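Local coordinates for protein homoserine O-acetyltransferase (PDB 5EFZ) that hydrolyses ethyl acetate and other short-chain acetate esters, serving as an acetyl esterase in the bacterial breakdown of short-chain methyl ketones such as 2-butanone, at residues Glu37-Pro42 / Gly118-Arg123; Glu43-Val48 / Leu103-Ser108; Val64-Ser69 / Val96-Asn101. All blocks are in the same frame, centred on the assembly; numbering follows the deposited sequence.

Contact 1: residues Glu37-Pro42 / Gly118-Arg123. With EDO (1,2-ethanediol), chain L.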
loop_
_atom_site.group_PDB
_atom_site.type_symbol
_atom_site.label_atom_id
_atom_site.label_comp_id
_atom_site.label_asym_id
_atom_site.label_seq_id
_atom_site.Cartn_x
_atom_site.Cartn_y
_atom_site.Cartn_z
ATOM N N GLU A 37 -3.749 25.001 17.103
ATOM C CA GLU A 37 -2.930 25.696 16.101
ATOM C C GLU A 37 -2.991 27.219 16.201
ATOM O O GLU A 37 -2.228 27.920 15.525
ATOM C CB GLU A 37 -3.346 25.295 14.674
ATOM C CG GLU A 37 -2.796 23.960 14.226
ATOM C CD GLU A 37 -1.272 23.908 14.268
ATOM O OE1 GLU A 37 -0.632 24.489 13.368
ATOM O OE2 GLU A 37 -0.718 23.297 15.207
ATOM N N GLY A 38 -3.907 27.749 16.996
ATOM C CA GLY A 38 -3.885 29.176 17.249
ATOM C C GLY A 38 -5.108 29.990 16.885
ATOM O O GLY A 38 -5.304 31.082 17.402
ATOM N N ARG A 39 -5.934 29.480 15.990
ATOM C CA ARG A 39 -7.165 30.184 15.657
ATOM C C ARG A 39 -8.284 29.862 16.651
ATOM O O ARG A 39 -8.275 28.810 17.289
ATOM C CB ARG A 39 -7.585 29.830 14.227
ATOM C CG ARG A 39 -6.570 30.334 13.196
ATOM C CD ARG A 39 -6.948 29.971 11.770
ATOM N NE ARG A 39 -8.078 30.754 11.286
ATOM C CZ ARG A 39 -8.717 30.494 10.154
ATOM N NH1 ARG A 39 -8.338 29.469 9.404
ATOM N NH2 ARG A 39 -9.729 31.254 9.780
ATOM N N CYS A 40 -9.231 30.779 16.795
ATOM C CA CYS A 40 -10.392 30.530 17.636
ATOM C C CYS A 40 -11.628 30.287 16.771
ATOM O O CYS A 40 -11.924 31.095 15.895
ATOM C CB CYS A 40 -10.639 31.723 18.582
ATOM S SG CYS A 40 -11.790 31.353 19.989
ATOM N N MET A 41 -12.351 29.194 17.007
ATOM C CA MET A 41 -13.689 29.053 16.428
ATOM C C MET A 41 -14.681 29.800 17.325
ATOM O O MET A 41 -14.815 29.465 18.496
ATOM C CB MET A 41 -14.095 27.590 16.308
ATOM C CG MET A 41 -13.048 26.706 15.657
ATOM S SD MET A 41 -13.685 25.007 15.583
ATOM C CE MET A 41 -15.145 25.223 14.576
ATOM N N PRO A 42 -15.369 30.817 16.788
ATOM C CA PRO A 42 -16.312 31.587 17.609
ATOM C C PRO A 42 -17.459 30.731 18.161
ATOM O O PRO A 42 -17.952 31.002 19.250
ATOM C CB PRO A 42 -16.864 32.627 16.638
ATOM C CG PRO A 42 -15.874 32.686 15.528
ATOM C CD PRO A 42 -15.295 31.322 15.409
ATOM N N GLY A 118 -10.781 28.575 3.874
ATOM C CA GLY A 118 -10.407 29.300 5.085
ATOM C C GLY A 118 -10.478 28.497 6.388
ATOM O O GLY A 118 -10.016 28.981 7.426
ATOM N N PHE A 119 -11.050 27.293 6.350
ATOM C CA PHE A 119 -11.265 26.524 7.595
ATOM C C PHE A 119 -9.939 26.226 8.286
ATOM O O PHE A 119 -8.915 26.020 7.633
ATOM C CB PHE A 119 -12.015 25.218 7.335
ATOM C CG PHE A 119 -12.694 24.651 8.584
ATOM C CD1 PHE A 119 -13.788 25.311 9.149
ATOM C CD2 PHE A 119 -12.223 23.479 9.187
ATOM C CE1 PHE A 119 -14.438 24.820 10.301
ATOM C CE2 PHE A 119 -12.875 22.947 10.347
ATOM C CZ PHE A 119 -13.978 23.626 10.907
ATOM N N ALA A 120 -9.955 26.242 9.609
ATOM C CA ALA A 120 -8.717 26.147 10.384
ATOM C C ALA A 120 -8.139 24.736 10.383
ATOM O O ALA A 120 -8.833 23.765 10.087
ATOM C CB ALA A 120 -8.962 26.604 11.836
ATOM N N ASN A 121 -6.850 24.635 10.701
ATOM C CA ASN A 121 -6.228 23.336 10.898
ATOM C C ASN A 121 -6.648 22.827 12.271
ATOM O O ASN A 121 -6.319 23.442 13.273
ATOM C CB ASN A 121 -4.706 23.448 10.781
ATOM C CG ASN A 121 -4.262 23.705 9.361
ATOM O OD1 ASN A 121 -4.889 23.228 8.413
ATOM N ND2 ASN A 121 -3.181 24.446 9.205
ATOM N N VAL A 122 -7.412 21.734 12.293
ATOM C CA VAL A 122 -7.927 21.178 13.536
ATOM C C VAL A 122 -7.130 19.913 13.908
ATOM O O VAL A 122 -6.804 19.090 13.040
ATOM C CB VAL A 122 -9.420 20.853 13.402
ATOM C CG1 VAL A 122 -9.984 20.265 14.699
ATOM C CG2 VAL A 122 -10.202 22.121 13.014
ATOM N N ARG A 123 -6.792 19.782 15.185
ATOM C CA ARG A 123 -6.037 18.631 15.663
ATOM C C ARG A 123 -6.939 17.663 16.449
ATOM O O ARG A 123 -8.022 18.048 16.923
ATOM C CB ARG A 123 -4.849 19.076 16.554
ATOM C CG ARG A 123 -3.682 19.753 15.788
ATOM C CD ARG A 123 -2.551 20.153 16.760
ATOM N NE ARG A 123 -1.398 20.717 16.030
ATOM C CZ ARG A 123 -0.396 20.002 15.515
ATOM N NH1 ARG A 123 -0.374 18.682 15.623
ATOM N NH2 ARG A 123 0.599 20.627 14.885
HETATM C C1 EDO L . -10.272 23.305 4.414
HETATM O O1 EDO L . -9.492 22.084 4.332
HETATM C C2 EDO L . -9.494 24.535 4.914
HETATM O O2 EDO L . -8.268 24.269 5.625
HETATM O O HOH W 1 -5.579 23.189 15.900
HETATM O O HOH W 2 -1.878 25.944 11.358
HETATM O O HOH W 3 -6.072 26.756 14.034
#
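The small N-terminal beta hairpin of strands 33-34 and 40-41 meets the loop that leads into helix 124-139, and two long charged side chains do most of the bridging. Glu-37 sits just ahead of strand 40-41. Its CG stands anti to the carbonyl carbon and the chain bends at chi2 (-58°), which carries the carboxylate across to Arg-123 at roughly a right angle. Arg-123 answers with an extended chain and grips a single oxygen side-on: NE lies 2.8 Å from Glu-37 OE2 and NH2 3.0 Å from the same OE2. The oxygen lies in the guanidinium plane, yet both nitrogens come from above the carboxylate plane, the two planes being turned 57° apart. The other oxygen, OE1, reaches Asn-121 ND2 through a water, and a second water ties Glu-37 N to Asn-121 O. Trp-271 of helix 263-274 touches Glu-37, Asn-121 and Arg-123 alike.

At the far end Arg-39, bent at chi3 (72°), sends NH1 to Gly-118 O over 2.6 Å, a short bond running nearly along the C=O axis. NH2 adds a weak second bond to the same oxygen and is also held by Ser-113 O. Ala-120 CB lies 3.8 Å from Arg-39 NH1. Deeper in, Met-41 CE approaches Phe-119 CZ obliquely at 4.2 Å, adding an apolar contact between two buried residues. Arg-123 sits at the N-cap position, right before helix 124-139, so the salt bridge ties the hairpin to that helix start. This is an N-terminal beta hairpin resting on the loop between a strand and a helix of an alpha/beta hydrolase fold.

Contact 2: residues Glu43-Val48 / Leu103-Ser108. With EDO (1,2-ethanediol), chain G.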
loop_
_atom_site.group_PDB
_atom_site.type_symbol
_atom_site.label_atom_id
_atom_site.label_comp_id
_atom_site.label_asym_id
_atom_site.label_seq_id
_atom_site.Cartn_x
_atom_site.Cartn_y
_atom_site.Cartn_z
ATOM N N GLU A 43 -17.906 29.744 17.394
ATOM C CA GLU A 43 -18.888 28.794 17.907
ATOM C C GLU A 43 -18.616 27.439 17.289
ATOM O O GLU A 43 -18.512 27.294 16.074
ATOM C CB GLU A 43 -20.327 29.233 17.625
ATOM C CG GLU A 43 -20.661 29.424 16.157
ATOM C CD GLU A 43 -22.144 29.262 15.864
ATOM O OE1 GLU A 43 -22.936 29.152 16.829
ATOM O OE2 GLU A 43 -22.518 29.235 14.667
ATOM N N CYS A 44 -18.461 26.444 18.137
ATOM C CA CYS A 44 -18.194 25.105 17.664
ATOM C C CYS A 44 -19.471 24.298 17.842
ATOM O O CYS A 44 -19.951 24.147 18.968
ATOM C CB CYS A 44 -17.022 24.485 18.426
ATOM S SG CYS A 44 -16.647 22.797 17.917
ATOM N N LEU A 45 -20.044 23.846 16.726
ATOM C CA LEU A 45 -21.223 22.990 16.753
ATOM C C LEU A 45 -20.793 21.541 16.589
ATOM O O LEU A 45 -20.088 21.186 15.639
ATOM C CB LEU A 45 -22.197 23.362 15.641
ATOM C CG LEU A 45 -22.666 24.801 15.526
ATOM C CD1 LEU A 45 -23.723 24.893 14.458
ATOM C CD2 LEU A 45 -23.200 25.301 16.833
ATOM N N LEU A 46 -21.204 20.696 17.524
ATOM C CA LEU A 46 -20.927 19.282 17.420
ATOM C C LEU A 46 -22.220 18.559 17.092
ATOM O O LEU A 46 -23.238 18.761 17.775
ATOM C CB LEU A 46 -20.341 18.737 18.736
ATOM C CG LEU A 46 -18.985 19.288 19.161
ATOM C CD1 LEU A 46 -18.600 18.639 20.523
ATOM C CD2 LEU A 46 -17.902 19.013 18.070
ATOM N N ALA A 47 -22.171 17.736 16.046
ATOM C CA ALA A 47 -23.271 16.841 15.688
ATOM C C ALA A 47 -23.166 15.562 16.514
ATOM O O ALA A 47 -22.154 14.842 16.438
ATOM C CB ALA A 47 -23.250 16.514 14.195
ATOM N N VAL A 48 -24.207 15.297 17.297
ATOM C CA VAL A 48 -24.179 14.238 18.305
ATOM C C VAL A 48 -25.388 13.320 18.144
ATOM O O VAL A 48 -26.528 13.779 18.038
ATOM C CB VAL A 48 -24.197 14.819 19.757
ATOM C CG1 VAL A 48 -24.075 13.687 20.797
ATOM C CG2 VAL A 48 -23.107 15.869 19.962
ATOM N N LEU A 103 -20.794 17.359 9.331
ATOM C CA LEU A 103 -21.968 17.435 10.216
ATOM C C LEU A 103 -21.701 18.387 11.374
ATOM O O LEU A 103 -22.458 19.339 11.600
ATOM C CB LEU A 103 -22.354 16.045 10.738
ATOM C CG LEU A 103 -22.813 15.048 9.652
ATOM C CD1 LEU A 103 -23.324 13.789 10.304
ATOM C CD2 LEU A 103 -23.863 15.669 8.725
ATOM N N SER A 104 -20.625 18.141 12.113
ATOM C CA SER A 104 -20.130 19.131 13.060
ATOM C C SER A 104 -19.572 20.333 12.261
ATOM O O SER A 104 -19.462 20.266 11.041
ATOM C CB SER A 104 -19.040 18.527 13.958
ATOM O OG SER A 104 -19.587 17.505 14.793
ATOM N N SER A 105 -19.202 21.408 12.958
ATOM C CA SER A 105 -18.622 22.590 12.308
ATOM C C SER A 105 -17.494 22.187 11.390
ATOM O O SER A 105 -16.589 21.491 11.811
ATOM C CB SER A 105 -18.103 23.579 13.352
ATOM O OG SER A 105 -19.186 24.193 14.013
ATOM N N SER A 106 -17.552 22.637 10.139
ATOM C CA SER A 106 -16.646 22.191 9.103
ATOM C C SER A 106 -16.482 23.265 8.017
ATOM O O SER A 106 -17.230 24.245 7.981
ATOM C CB SER A 106 -17.163 20.896 8.446
ATOM O OG SER A 106 -17.435 19.878 9.407
ATOM N N ALA A 107 -15.509 23.071 7.144
ATOM C CA ALA A 107 -15.312 23.972 5.992
ATOM C C ALA A 107 -16.618 24.134 5.209
ATOM O O ALA A 107 -16.927 25.214 4.693
ATOM C CB ALA A 107 -14.185 23.413 5.052
ATOM N N SER A 108 -17.397 23.056 5.135
ATOM C CA SER A 108 -18.556 23.062 4.245
ATOM C C SER A 108 -19.790 23.733 4.831
ATOM O O SER A 108 -20.762 23.934 4.118
ATOM C CB SER A 108 -18.927 21.636 3.835
ATOM O OG SER A 108 -19.324 20.867 4.970
HETATM C C1 EDO G . -25.014 19.983 7.908
HETATM O O1 EDO G . -25.998 19.171 8.572
HETATM C C2 EDO G . -24.529 21.080 8.847
HETATM O O2 EDO G . -24.312 20.523 10.154
#
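Strand 45-51 is the antiparallel neighbour of strand 92-96 in the central sheet, and here its earlier half pairs with the loop that follows that neighbour. Two consecutive serines take the place of a regular strand partner. Ser-105 meets both backbone polar groups of Leu-45: its own N donates to Leu-45 O over 2.8 Å, in the carbonyl plane, while its OG accepts from Leu-45 N at 2.9 Å. Placing OG anti to the carbonyl carbon (chi1 -71°) points the hydroxyl back at the strand, where it also lies 3.5 Å from Leu-45 CB.

One step further along, Ser-104 has the same rotation about its first torsion, and its OG accepts from Ala-47 N at 2.9 Å in a nearly straight bond (165°). That hydroxyl is also hydrogen-bonded to Asn-97 O, so it sits between a backbone N-H and a backbone carbonyl. Beyond it the contact turns apolar: the Ala-47 methyl, CB, rests against the root of the Leu-103 side chain, 3.6 Å from its CB. Ser-106 OG instead donates to Ser-104 O within the loop, at 2.6 Å and from above the carbonyl plane, bracing the loop from within. On the other side of the strand Leu-46 packs on Ala-130 and Leu-134 of helix 124-139.

Buried hydroxyls thus satisfy two strand N-H groups that carbonyls of an ordinary antiparallel partner would serve, and the loop can follow the strand without adopting its conformation.

Contact 3: residues Val64-Ser69 / Val96-Asn101. With ACT (acetate ion), chain O.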
loop_
_atom_site.group_PDB
_atom_site.type_symbol
_atom_site.label_atom_id
_atom_site.label_comp_id
_atom_site.label_asym_id
_atom_site.label_seq_id
_atom_site.Cartn_x
_atom_site.Cartn_y
_atom_site.Cartn_z
ATOM N N VAL A 64 -18.240 7.403 21.458
ATOM C CA VAL A 64 -17.792 6.819 20.201
ATOM C C VAL A 64 -17.446 7.966 19.240
ATOM O O VAL A 64 -18.349 8.592 18.680
ATOM C CB VAL A 64 -18.878 5.929 19.583
ATOM C CG1 VAL A 64 -18.341 5.247 18.317
ATOM C CG2 VAL A 64 -19.315 4.831 20.617
ATOM N N PRO A 65 -16.144 8.271 19.080
ATOM C CA PRO A 65 -15.726 9.254 18.056
ATOM C C PRO A 65 -15.840 8.665 16.664
ATOM O O PRO A 65 -15.955 7.459 16.521
ATOM C CB PRO A 65 -14.240 9.532 18.380
ATOM C CG PRO A 65 -14.031 8.963 19.794
ATOM C CD PRO A 65 -14.990 7.773 19.855
ATOM N N THR A 66 -15.839 9.508 15.636
ATOM C CA THR A 66 -16.005 9.003 14.265
ATOM C C THR A 66 -14.660 9.032 13.540
ATOM O O THR A 66 -13.688 9.684 13.994
ATOM C CB THR A 66 -17.061 9.842 13.485
ATOM O OG1 THR A 66 -16.598 11.187 13.396
ATOM C CG2 THR A 66 -18.444 9.869 14.248
ATOM N N TRP A 67 -14.596 8.317 12.420
ATOM C CA TRP A 67 -13.332 8.110 11.743
ATOM C C TRP A 67 -13.244 8.962 10.485
ATOM O O TRP A 67 -14.139 9.761 10.188
ATOM C CB TRP A 67 -13.138 6.622 11.400
ATOM C CG TRP A 67 -14.277 5.978 10.644
ATOM C CD1 TRP A 67 -14.891 6.437 9.498
ATOM C CD2 TRP A 67 -14.903 4.721 10.961
ATOM N NE1 TRP A 67 -15.878 5.548 9.099
ATOM C CE2 TRP A 67 -15.910 4.494 9.982
ATOM C CE3 TRP A 67 -14.719 3.778 11.981
ATOM C CZ2 TRP A 67 -16.717 3.347 9.996
ATOM C CZ3 TRP A 67 -15.531 2.643 12.002
ATOM C CH2 TRP A 67 -16.515 2.437 11.014
ATOM N N TYR A 68 -12.144 8.795 9.760
ATOM C CA TYR A 68 -11.898 9.582 8.552
ATOM C C TYR A 68 -13.007 9.376 7.515
ATOM O O TYR A 68 -13.282 8.246 7.171
ATOM C CB TYR A 68 -10.549 9.196 7.931
ATOM C CG TYR A 68 -10.332 9.891 6.589
ATOM C CD1 TYR A 68 -9.839 11.197 6.526
ATOM C CD2 TYR A 68 -10.623 9.234 5.386
ATOM C CE1 TYR A 68 -9.650 11.843 5.292
ATOM C CE2 TYR A 68 -10.435 9.879 4.137
ATOM C CZ TYR A 68 -9.949 11.169 4.115
ATOM O OH TYR A 68 -9.783 11.781 2.898
ATOM N N SER A 69 -13.599 10.481 7.020
ATOM C CA SER A 69 -14.660 10.487 6.002
ATOM C C SER A 69 -16.006 9.980 6.543
ATOM O O SER A 69 -17.002 9.965 5.828
ATOM C CB SER A 69 -14.265 9.687 4.731
ATOM O OG SER A 69 -14.385 8.285 4.934
ATOM N N VAL A 96 -20.055 11.146 18.592
ATOM C CA VAL A 96 -19.776 12.555 18.340
ATOM C C VAL A 96 -18.996 12.695 17.049
ATOM O O VAL A 96 -17.905 12.132 16.899
ATOM C CB VAL A 96 -19.012 13.192 19.505
ATOM C CG1 VAL A 96 -18.758 14.715 19.237
ATOM C CG2 VAL A 96 -19.771 12.948 20.854
ATOM N N ASN A 97 -19.563 13.456 16.126
ATOM C CA ASN A 97 -18.935 13.685 14.820
ATOM C C ASN A 97 -17.716 14.605 14.893
ATOM O O ASN A 97 -17.755 15.670 15.534
ATOM C CB ASN A 97 -19.972 14.268 13.856
ATOM C CG ASN A 97 -21.020 13.236 13.449
ATOM O OD1 ASN A 97 -20.807 12.482 12.493
ATOM N ND2 ASN A 97 -22.172 13.223 14.153
ATOM N N GLN A 98 -16.641 14.188 14.244
ATOM C CA GLN A 98 -15.430 14.996 14.145
ATOM C C GLN A 98 -15.711 16.394 13.666
ATOM O O GLN A 98 -16.486 16.588 12.718
ATOM C CB GLN A 98 -14.451 14.364 13.156
ATOM C CG GLN A 98 -13.539 13.304 13.739
ATOM C CD GLN A 98 -12.460 12.971 12.691
ATOM O OE1 GLN A 98 -11.861 13.874 12.096
ATOM N NE2 GLN A 98 -12.270 11.689 12.421
ATOM N N ILE A 99 -15.050 17.365 14.282
ATOM C CA ILE A 99 -14.941 18.692 13.687
ATOM C C ILE A 99 -14.356 18.535 12.304
ATOM O O ILE A 99 -13.281 17.935 12.141
ATOM C CB ILE A 99 -14.045 19.612 14.544
ATOM C CG1 ILE A 99 -14.668 19.757 15.952
ATOM C CG2 ILE A 99 -13.886 21.002 13.879
ATOM C CD1 ILE A 99 -13.732 20.423 16.964
ATOM N N GLY A 100 -15.023 19.081 11.289
ATOM C CA GLY A 100 -14.491 18.970 9.943
ATOM C C GLY A 100 -15.158 17.895 9.104
ATOM O O GLY A 100 -14.878 17.798 7.903
ATOM N N ASN A 101 -16.041 17.090 9.696
ATOM C CA ASN A 101 -16.587 15.953 8.949
ATOM C C ASN A 101 -17.853 16.262 8.154
ATOM O O ASN A 101 -18.446 15.344 7.567
ATOM C CB ASN A 101 -16.859 14.757 9.906
ATOM C CG ASN A 101 -18.277 14.754 10.501
ATOM O OD1 ASN A 101 -18.856 15.802 10.840
ATOM N ND2 ASN A 101 -18.823 13.552 10.675
HETATM C C ACT O . -10.228 5.920 9.013
HETATM O O ACT O . -9.149 5.328 8.726
HETATM O OXT ACT O . -10.196 6.776 9.960
HETATM C CH3 ACT O . -11.482 5.592 8.277
HETATM O O HOH W 4 -15.241 12.201 16.319
#
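Gln-98 gives Thr-66 two bonds, one from its backbone N to the hydroxyl and one from its side-chain amide to the carbonyl. The CB of Thr-66 points toward residues 96-101, and OG1, in the crowded position between backbone N and carbonyl carbon (chi1 62°), accepts from Gln-98 N at 3.1 Å. Gln-98 leaves the backbone to one side, but its chain, extended beyond CG, runs back alongside Thr-66 until NE2 meets Thr-66 O at 2.9 Å. The N-H points almost exactly at the oxygen (176°), which lies in the amide plane of Gln-98, although the nitrogen stands above the carbonyl plane. OE1 takes a bond from Lys-272 NZ, so both polar ends of this buried amide are held. A leucine in place of Gln-98 would probably loosen the Thr-66 backbone, since it could replace neither the NE2 bond nor the one to Lys-272.

The other Thr-66 branch, CG2, rests 3.5 Å from Val-96 O, and a water joins Thr-66 N to that same carbonyl. Val-96 N donates to Val-64 O at 3.1 Å near the ends of the parallel strands 61-65 and 92-96 of the alpha/beta hydrolase sheet. Further on, residues 98-101 form a type II turn, with Asn-101 ND2 giving a bond to a lone pair of Asn-97 OD1, while Asn-97 ND2 bonds to Ala-47 O.

Trp-67 and Tyr-68 leave the backbone away from residues 96-101; the Trp-67 side chain comes within about 5 Å of that of Ser-151, the probable nucleophile. Tyr-68 N binds acetate OXT at 2.8 Å, while Ser-151 OG, His-334 NE2 and Met-152 N also hold it, consistent with Tyr-68 N and Met-152 N forming the oxyanion hole. Acetate CH3 lies 3.7 Å from Trp-67 CG, obliquely to the indole.

Overall arrangement
The segments pair up concentrically along the chain: 37-42, 43-48 and 64-69 come first, and their partners return in reverse order as 96-101, 103-108 and 118-123. All three partners belong to the end of strand 92-96 and the long connection to helix 124-139. Strands 45-51, 92-96 and 61-65 are neighbours in the central sheet, and hairpin strand 40-41 leads into 45-51. From the chain centre, the centres of contacts 3, 2 and 1 lie about 5, 15 and 19 Å. Centres 2 and 3 are about 10 Å apart, 1 and 2 about 12 Å, with Phe-119 packing on Ser-106. The connection thus runs from the acetate-bearing pocket out to the N-terminal hairpin.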